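Local coordinates for protein endoglucanase (Clostridium thermocellum, PDB 2C4X) that is the C-terminal PKD and CBM44 part of a probable cellulase, CBM44 being a carbohydrate-binding module that recognises xyloglucan and beta-glucan chains, at residues Phe168-Pro173 with Ala179-Tyr184; Val27-Ser32 with Ala89-Thr94; Trp140-Thr143 with Thr149-Leu152. The protein carries 1 engineered substitution. All blocks are in the same frame, centred on the assembly; numbering follows the deposited sequence.

Interaction 1. Residues Phe168-Pro173 with Ala179-Tyr184; sequences FRIWIP and AAIQPY
The ring of Phe168 overlaps the pyrrolidine of Pro183 in the core of the CBM44 beta-sandwich. CB of Pro183 sits over the middle of one ring face, 3.6 Å from the centroid of the Phe168 ring. It lies only 10° off the ring normal, which makes this a CH-pi contact. Strands 168-172 and 180-184 belong to the two opposing five-stranded sheets. They run nearly antiparallel, at 155°, and their axes stay 9.4 Å apart at closest. No hydrogen bond joins them, and the contact is wholly apolar. Next along the strand, CD1 of Ile170 meets CG of Pro183 at 4.0 Å, the two side chains lying askew. Ile172 and Ile181 approach tip to tip, with CD1 of Ile172 3.9 Å from CG2 of Ile181. Ile245 of strand 241-251 also packs on Ile170 and Ile181, and Ile233 and Val235 of strand 229-238 on Ile181. The polar side chains between them find partners elsewhere: Arg169 forms a salt bridge with Glu214, and Gln182 hydrogen-bonds to Ser199. In Ile181, CG1 is anti to the backbone N (chi1 -171°), and this carries CD1 across to the facing strand. There CD1 of Ile181 fits between two isoleucines, 3.9 Å from CG2 of Ile170 and 4.0 Å from CG1 of Ile172.

Interaction 2. Residues Val27-Ser32 with Ala89-Thr94; sequences VVFNAS and ATIKVT
OD1 of Asn30 is gripped twice by Ser32, in an Asx turn that closes the end of strand 27-30. The backbone N of Ser32 donates to OD1 of Asn30 at 2.9 Å, nearly along the C=O axis. OG of Ser32 donates to the same OD1 of Asn30 at 2.7 Å, tilted 22° from the carbonyl plane. Together the two bonds should limit rotation of the Asn30 amide. The turn lies beside the contact proper, which is small, buried and apolar. It belongs to the core of the PKD domain, a beta-sandwich, and is away from both calcium sites. Ile91 makes the contact from the other strand. Its CG1 is anti to the backbone N (chi1 -170°), and the extended chain carries CD1 over to Val27. CD1 of Ile91 meets CG1 of Val27 tip to tip at 3.7 Å, and CG2 of Val27 is close behind at 4.0 Å. Phe29 meets it obliquely, with its CZ 4.1 Å from CD1 of Ile91. Val27 and Phe29 also brace each other. CG1 of Val27 stands 3.6 Å above one face of the Phe29 ring, toward its rim, so this methyl touches both the ring and Ile91. Around the contact, Phe16 of strand 15-17 and Pro21 pack on both Val27 and Ile91. Phe29 touches Ile61 and Tyr63 of strand 60-63, while Ile91 rests on Val73 of strand 69-79. Strand 27-30 is the middle strand of its three-stranded sheet, and strand 84-93 is an outermost strand of the four-stranded sheet facing it.

Interaction 3. Residues Trp140-Thr143 with Thr149-Leu152; sequences WTVT and TAEL
Strands 140-143 and 149-152 run almost antiparallel, at 163°, but their axes come no closer than 8.8 Å. They are therefore not hydrogen-bonded neighbours. They lie in the two opposing sheets of the CBM44 beta-sandwich, and their side chains fill the space between. Trp140 faces Leu152, and Val142 faces Ala150, with CA of Val142 7.3 Å from CA of Ala150. Trp140 has the largest share of the buried surface. Its CG is anti to the backbone N (chi1 176°), which sends the indole across the core to the other strand. There the indole is held on both faces. CB of Leu152 lies over the centre of the six-membered ring of Trp140, 3.7 Å from its centroid and close to the normal, a CH-pi contact. CG2 of Val142 covers the opposite face, displaced toward the rim. The benzo ring also packs on backbone, with CZ2 of Trp140 3.5 Å from C of Glu151. Beside it, CG1 of Val142 meets CB of Ala150 at 3.8 Å. Ile233 and Val235 of strand 229-238 and Ile245 of strand 241-251 also pack on Trp140. The side chain of Glu151 starts away from the core, and its OE1 hydrogen-bonds to OG of Ser116. The polar edge of the indole is satisfied by a water lying in the ring plane. This water accepts from NE1 of Trp140 at 3.0 Å and donates to the backbone O of Glu151 at 2.8 Å, bridging the two sheets.

In the fold
From the N terminus, interaction 2 comes first. It closes a long loop, with 56 residues between its segments, and ties the three-stranded sheet of the PKD domain to the four-stranded one. The chain then enters CBM44. Interactions 3 and 1 follow there in series, each closing a loop of five residues between its segments. Nothing nests or crosses. Interactions 1 and 3 join the same two sheets, with centres about 11 Å apart. They touch where OH of Tyr184 packs against CG of Glu151 at 3.9 Å. The centre of interaction 2 is about 32 Å from that of interaction 1, in the other domain.

Interaction 1. Residues Phe168-Pro173 with Ala179-Tyr184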
loop_
_atom_site.group_PDB
_atom_site.type_symbol
_atom_site.label_atom_id
_atom_site.label_comp_id
_atom_site.label_asym_id
_atom_site.label_seq_id
_atom_site.Cartn_x
_atom_site.Cartn_y
_atom_site.Cartn_z
ATOM N N PHE A 168 2.001 0.665 6.673
ATOM C CA PHE A 168 2.644 -0.505 7.274
ATOM C C PHE A 168 1.878 -1.753 6.850
ATOM O O PHE A 168 0.653 -1.712 6.718
ATOM C CB PHE A 168 2.603 -0.424 8.806
ATOM C CG PHE A 168 3.382 0.724 9.398
ATOM C CD1 PHE A 168 2.906 2.041 9.315
ATOM C CD2 PHE A 168 4.571 0.482 10.084
ATOM C CE1 PHE A 168 3.620 3.106 9.884
ATOM C CE2 PHE A 168 5.297 1.533 10.663
ATOM C CZ PHE A 168 4.818 2.852 10.567
ATOM N N ARG A 169 2.593 -2.854 6.634
ATOM C CA ARG A 169 1.960 -4.165 6.480
ATOM C C ARG A 169 2.409 -5.098 7.602
ATOM O O ARG A 169 3.603 -5.344 7.783
ATOM C CB ARG A 169 2.244 -4.777 5.099
ATOM C CG ARG A 169 1.431 -4.153 3.982
ATOM C CD ARG A 169 2.102 -2.926 3.380
ATOM N NE ARG A 169 1.343 -2.430 2.227
ATOM C CZ ARG A 169 1.843 -1.663 1.258
ATOM N NH1 ARG A 169 3.118 -1.292 1.278
ATOM N NH2 ARG A 169 1.066 -1.274 0.254
ATOM N N ILE A 170 1.440 -5.604 8.359
ATOM C CA ILE A 170 1.723 -6.364 9.571
ATOM C C ILE A 170 0.898 -7.644 9.577
ATOM O O ILE A 170 -0.329 -7.596 9.526
ATOM C CB ILE A 170 1.421 -5.519 10.859
ATOM C CG1 ILE A 170 2.048 -4.121 10.761
ATOM C CG2 ILE A 170 1.909 -6.231 12.128
ATOM C CD1 ILE A 170 1.533 -3.116 11.809
ATOM N N TRP A 171 1.582 -8.780 9.626
ATOM C CA TRP A 171 0.934 -10.081 9.736
ATOM C C TRP A 171 0.765 -10.398 11.215
ATOM O O TRP A 171 1.743 -10.586 11.935
ATOM C CB TRP A 171 1.781 -11.157 9.046
ATOM C CG TRP A 171 1.043 -12.429 8.705
ATOM C CD1 TRP A 171 0.442 -12.729 7.516
ATOM C CD2 TRP A 171 0.843 -13.572 9.553
ATOM N NE1 TRP A 171 -0.125 -13.981 7.569
ATOM C CE2 TRP A 171 0.105 -14.521 8.807
ATOM C CE3 TRP A 171 1.211 -13.884 10.871
ATOM C CZ2 TRP A 171 -0.272 -15.767 9.334
ATOM C CZ3 TRP A 171 0.836 -15.122 11.396
ATOM C CH2 TRP A 171 0.103 -16.049 10.625
ATOM N N ILE A 172 -0.481 -10.452 11.668
ATOM C CA ILE A 172 -0.777 -10.659 13.085
ATOM C C ILE A 172 -1.388 -12.048 13.306
ATOM O O ILE A 172 -2.387 -12.382 12.667
ATOM C CB ILE A 172 -1.708 -9.540 13.612
ATOM C CG1 ILE A 172 -1.036 -8.169 13.420
ATOM C CG2 ILE A 172 -2.088 -9.770 15.079
ATOM C CD1 ILE A 172 -1.998 -7.004 13.294
ATOM N N PRO A 173 -0.786 -12.862 14.203
ATOM C CA PRO A 173 -1.278 -14.218 14.447
ATOM C C PRO A 173 -2.450 -14.257 15.430
ATOM O O PRO A 173 -2.627 -13.334 16.234
ATOM C CB PRO A 173 -0.064 -14.917 15.057
ATOM C CG PRO A 173 0.622 -13.819 15.837
ATOM C CD PRO A 173 0.389 -12.546 15.045
ATOM N N ALA A 179 -3.454 -7.176 23.610
ATOM C CA ALA A 179 -4.649 -6.344 23.717
ATOM C C ALA A 179 -4.799 -5.464 22.481
ATOM O O ALA A 179 -5.901 -5.274 21.959
ATOM C CB ALA A 179 -4.572 -5.483 24.966
ATOM N N ALA A 180 -3.674 -4.931 22.019
ATOM C CA ALA A 180 -3.658 -3.960 20.940
ATOM C C ALA A 180 -2.313 -3.958 20.241
ATOM O O ALA A 180 -1.311 -4.443 20.774
ATOM C CB ALA A 180 -3.965 -2.557 21.480
ATOM N N ILE A 181 -2.312 -3.404 19.038
ATOM C CA ILE A 181 -1.106 -3.205 18.263
ATOM C C ILE A 181 -1.203 -1.812 17.638
ATOM O O ILE A 181 -2.300 -1.343 17.324
ATOM C CB ILE A 181 -0.944 -4.333 17.202
ATOM C CG1 ILE A 181 0.423 -4.267 16.525
ATOM C CG2 ILE A 181 -2.104 -4.327 16.188
ATOM C CD1 ILE A 181 0.832 -5.570 15.857
ATOM N N GLN A 182 -0.071 -1.129 17.493
ATOM C CA GLN A 182 -0.095 0.204 16.899
ATOM C C GLN A 182 1.209 0.642 16.242
ATOM O O GLN A 182 2.234 0.773 16.924
ATOM C CB GLN A 182 -0.585 1.264 17.904
ATOM C CG GLN A 182 0.267 1.473 19.147
ATOM C CD GLN A 182 -0.385 2.429 20.128
ATOM O OE1 GLN A 182 -1.200 3.272 19.741
ATOM N NE2 GLN A 182 -0.032 2.307 21.410
ATOM N N PRO A 183 1.161 0.905 14.920
ATOM C CA PRO A 183 2.266 1.616 14.286
ATOM C C PRO A 183 2.314 3.011 14.897
ATOM O O PRO A 183 1.259 3.575 15.219
ATOM C CB PRO A 183 1.836 1.726 12.822
ATOM C CG PRO A 183 0.737 0.733 12.658
ATOM C CD PRO A 183 0.070 0.615 13.969
ATOM N N TYR A 184 3.516 3.545 15.072
ATOM C CA TYR A 184 3.667 4.865 15.635
ATOM C C TYR A 184 4.830 5.608 15.026
ATOM O O TYR A 184 5.758 5.015 14.463
ATOM C CB TYR A 184 3.834 4.804 17.161
ATOM C CG TYR A 184 5.155 4.214 17.621
ATOM C CD1 TYR A 184 6.288 5.026 17.808
ATOM C CD2 TYR A 184 5.260 2.853 17.909
ATOM C CE1 TYR A 184 7.495 4.489 18.244
ATOM C CE2 TYR A 184 6.458 2.305 18.342
ATOM C CZ TYR A 184 7.570 3.119 18.505
ATOM O OH TYR A 184 8.743 2.547 18.951
#

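Interaction 2. Residues Val27-Ser32 with Ala89-Thr94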
loop_
_atom_site.group_PDB
_atom_site.type_symbol
_atom_site.label_atom_id
_atom_site.label_comp_id
_atom_site.label_asym_id
_atom_site.label_seq_id
_atom_site.Cartn_x
_atom_site.Cartn_y
_atom_site.Cartn_z
ATOM N N VAL A 27 -4.116 -7.013 -19.174
ATOM C CA VAL A 27 -5.335 -6.358 -18.726
ATOM C C VAL A 27 -6.276 -6.335 -19.929
ATOM O O VAL A 27 -5.889 -5.921 -21.018
ATOM C CB VAL A 27 -5.068 -4.899 -18.271
ATOM C CG1 VAL A 27 -6.367 -4.226 -17.803
ATOM C CG2 VAL A 27 -4.034 -4.862 -17.150
ATOM N N VAL A 28 -7.504 -6.801 -19.749
ATOM C CA VAL A 28 -8.478 -6.691 -20.819
ATOM C C VAL A 28 -9.367 -5.490 -20.542
ATOM O O VAL A 28 -10.065 -5.456 -19.534
ATOM C CB VAL A 28 -9.326 -7.975 -20.990
ATOM C CG1 VAL A 28 -10.406 -7.759 -22.060
ATOM C CG2 VAL A 28 -8.438 -9.159 -21.350
ATOM N N PHE A 29 -9.323 -4.502 -21.431
ATOM C CA PHE A 29 -10.218 -3.355 -21.342
ATOM C C PHE A 29 -11.443 -3.648 -22.184
ATOM O O PHE A 29 -11.333 -4.077 -23.336
ATOM C CB PHE A 29 -9.519 -2.072 -21.823
ATOM C CG PHE A 29 -8.375 -1.644 -20.941
ATOM C CD1 PHE A 29 -7.078 -2.102 -21.185
ATOM C CD2 PHE A 29 -8.596 -0.790 -19.864
ATOM C CE1 PHE A 29 -6.007 -1.692 -20.373
ATOM C CE2 PHE A 29 -7.547 -0.389 -19.032
ATOM C CZ PHE A 29 -6.246 -0.838 -19.288
ATOM N N ASN A 30 -12.611 -3.416 -21.604
ATOM C CA ASN A 30 -13.859 -3.801 -22.239
ATOM C C ASN A 30 -14.806 -2.608 -22.336
ATOM O O ASN A 30 -15.414 -2.204 -21.352
ATOM C CB ASN A 30 -14.486 -4.963 -21.455
ATOM C CG ASN A 30 -15.687 -5.561 -22.149
ATOM O OD1 ASN A 30 -16.436 -4.868 -22.831
ATOM N ND2 ASN A 30 -15.881 -6.864 -21.973
ATOM N N ALA A 31 -14.912 -2.042 -23.534
ATOM C CA ALA A 31 -15.788 -0.895 -23.785
ATOM C C ALA A 31 -17.146 -1.298 -24.368
ATOM O O ALA A 31 -17.817 -0.481 -25.003
ATOM C CB ALA A 31 -15.089 0.092 -24.717
ATOM N N SER A 32 -17.552 -2.546 -24.152
ATOM C CA SER A 32 -18.725 -3.099 -24.836
ATOM C C SER A 32 -20.068 -2.478 -24.427
ATOM O O SER A 32 -21.055 -2.628 -25.147
ATOM C CB SER A 32 -18.769 -4.623 -24.707
ATOM O OG SER A 32 -19.094 -4.997 -23.384
ATOM N N ALA A 89 -10.677 6.429 -16.736
ATOM C CA ALA A 89 -10.608 5.748 -15.449
ATOM C C ALA A 89 -9.146 5.494 -15.110
ATOM O O ALA A 89 -8.271 5.583 -15.981
ATOM C CB ALA A 89 -11.409 4.435 -15.472
ATOM N N THR A 90 -8.891 5.174 -13.847
ATOM C CA THR A 90 -7.542 4.979 -13.348
ATOM C C THR A 90 -7.267 3.491 -13.119
ATOM O O THR A 90 -8.132 2.761 -12.632
ATOM C CB THR A 90 -7.340 5.793 -12.029
ATOM O OG1 THR A 90 -7.155 7.176 -12.354
ATOM C CG2 THR A 90 -6.131 5.317 -11.264
ATOM N N ILE A 91 -6.066 3.050 -13.476
ATOM C CA ILE A 91 -5.625 1.693 -13.172
ATOM C C ILE A 91 -4.289 1.731 -12.419
ATOM O O ILE A 91 -3.349 2.440 -12.822
ATOM C CB ILE A 91 -5.538 0.810 -14.474
ATOM C CG1 ILE A 91 -5.324 -0.678 -14.138
ATOM C CG2 ILE A 91 -4.458 1.335 -15.455
ATOM C CD1 ILE A 91 -5.472 -1.595 -15.366
ATOM N N LYS A 92 -4.215 0.976 -11.326
ATOM C CA LYS A 92 -2.978 0.841 -10.572
ATOM C C LYS A 92 -2.292 -0.487 -10.880
ATOM O O LYS A 92 -2.904 -1.555 -10.817
ATOM C CB LYS A 92 -3.224 1.007 -9.064
ATOM C CG LYS A 92 -1.939 0.964 -8.244
ATOM C CD LYS A 92 -2.184 1.123 -6.742
ATOM C CE LYS A 92 -1.005 0.543 -5.964
ATOM N NZ LYS A 92 -1.074 0.875 -4.516
ATOM N N VAL A 93 -1.014 -0.404 -11.226
ATOM C CA VAL A 93 -0.215 -1.573 -11.565
ATOM C C VAL A 93 0.887 -1.693 -10.512
ATOM O O VAL A 93 1.591 -0.717 -10.217
ATOM C CB VAL A 93 0.400 -1.452 -12.988
ATOM C CG1 VAL A 93 1.225 -2.705 -13.364
ATOM C CG2 VAL A 93 -0.700 -1.183 -14.054
ATOM N N THR A 94 1.023 -2.889 -9.943
ATOM C CA THR A 94 2.039 -3.144 -8.929
ATOM C C THR A 94 3.103 -4.068 -9.517
ATOM O O THR A 94 2.870 -4.736 -10.535
ATOM C CB THR A 94 1.443 -3.749 -7.624
ATOM O OG1 THR A 94 0.886 -5.036 -7.900
ATOM C CG2 THR A 94 0.353 -2.845 -7.040
#

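Interaction 3. Residues Trp140-Thr143 with Thr149-Leu152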
loop_
_atom_site.group_PDB
_atom_site.type_symbol
_atom_site.label_atom_id
_atom_site.label_comp_id
_atom_site.label_asym_id
_atom_site.label_seq_id
_atom_site.Cartn_x
_atom_site.Cartn_y
_atom_site.Cartn_z
ATOM N N TRP A 140 9.253 -10.927 13.817
ATOM C CA TRP A 140 9.379 -10.335 15.143
ATOM C C TRP A 140 8.720 -11.252 16.160
ATOM O O TRP A 140 7.498 -11.396 16.181
ATOM C CB TRP A 140 8.740 -8.939 15.133
ATOM C CG TRP A 140 8.689 -8.175 16.453
ATOM C CD1 TRP A 140 9.582 -8.233 17.494
ATOM C CD2 TRP A 140 7.700 -7.201 16.827
ATOM N NE1 TRP A 140 9.191 -7.366 18.501
ATOM C CE2 TRP A 140 8.042 -6.723 18.116
ATOM C CE3 TRP A 140 6.553 -6.689 16.195
ATOM C CZ2 TRP A 140 7.269 -5.756 18.792
ATOM C CZ3 TRP A 140 5.785 -5.722 16.866
ATOM C CH2 TRP A 140 6.150 -5.266 18.150
ATOM N N THR A 141 9.542 -11.890 16.985
ATOM C CA THR A 141 9.044 -12.845 17.976
ATOM C C THR A 141 9.095 -12.239 19.372
ATOM O O THR A 141 10.157 -11.841 19.846
ATOM C CB THR A 141 9.823 -14.187 17.930
ATOM O OG1 THR A 141 9.834 -14.691 16.586
ATOM C CG2 THR A 141 9.183 -15.228 18.851
ATOM N N VAL A 142 7.930 -12.175 20.013
ATOM C CA VAL A 142 7.786 -11.575 21.337
ATOM C C VAL A 142 7.427 -12.630 22.378
ATOM O O VAL A 142 6.502 -13.427 22.184
ATOM C CB VAL A 142 6.702 -10.462 21.342
ATOM C CG1 VAL A 142 6.554 -9.841 22.746
ATOM C CG2 VAL A 142 7.015 -9.393 20.301
ATOM N N THR A 143 8.176 -12.625 23.477
ATOM C CA THR A 143 7.877 -13.448 24.640
ATOM C C THR A 143 7.451 -12.512 25.768
ATOM O O THR A 143 8.277 -11.778 26.329
ATOM C CB THR A 143 9.099 -14.290 25.058
ATOM O OG1 THR A 143 9.629 -14.953 23.904
ATOM C CG2 THR A 143 8.720 -15.334 26.115
ATOM N N THR A 149 4.582 -4.216 27.307
ATOM C CA THR A 149 4.659 -3.559 26.026
ATOM C C THR A 149 5.922 -4.053 25.319
ATOM O O THR A 149 6.931 -4.295 25.967
ATOM C CB THR A 149 4.716 -2.017 26.210
ATOM O OG1 THR A 149 3.684 -1.596 27.111
ATOM C CG2 THR A 149 4.472 -1.339 24.930
ATOM N N ALA A 150 5.851 -4.217 24.000
ATOM C CA ALA A 150 7.027 -4.535 23.194
ATOM C C ALA A 150 7.052 -3.642 21.966
ATOM O O ALA A 150 6.001 -3.347 21.402
ATOM C CB ALA A 150 7.037 -6.029 22.801
ATOM N N GLU A 151 8.245 -3.192 21.573
ATOM C CA GLU A 151 8.406 -2.334 20.389
ATOM C C GLU A 151 9.344 -2.947 19.365
ATOM O O GLU A 151 10.325 -3.590 19.723
ATOM C CB GLU A 151 8.955 -0.941 20.755
ATOM C CG GLU A 151 8.086 -0.124 21.667
ATOM C CD GLU A 151 8.287 -0.479 23.140
ATOM O OE1 GLU A 151 9.423 -0.802 23.549
ATOM O OE2 GLU A 151 7.301 -0.435 23.890
ATOM N N LEU A 152 9.023 -2.728 18.093
ATOM C CA LEU A 152 9.947 -2.929 16.992
ATOM C C LEU A 152 10.133 -1.536 16.400
ATOM O O LEU A 152 9.181 -0.962 15.868
ATOM C CB LEU A 152 9.354 -3.898 15.955
ATOM C CG LEU A 152 10.189 -4.146 14.697
ATOM C CD1 LEU A 152 11.560 -4.700 15.056
ATOM C CD2 LEU A 152 9.458 -5.058 13.713
HETATM O O HOH W 1 10.299 -6.087 20.936
#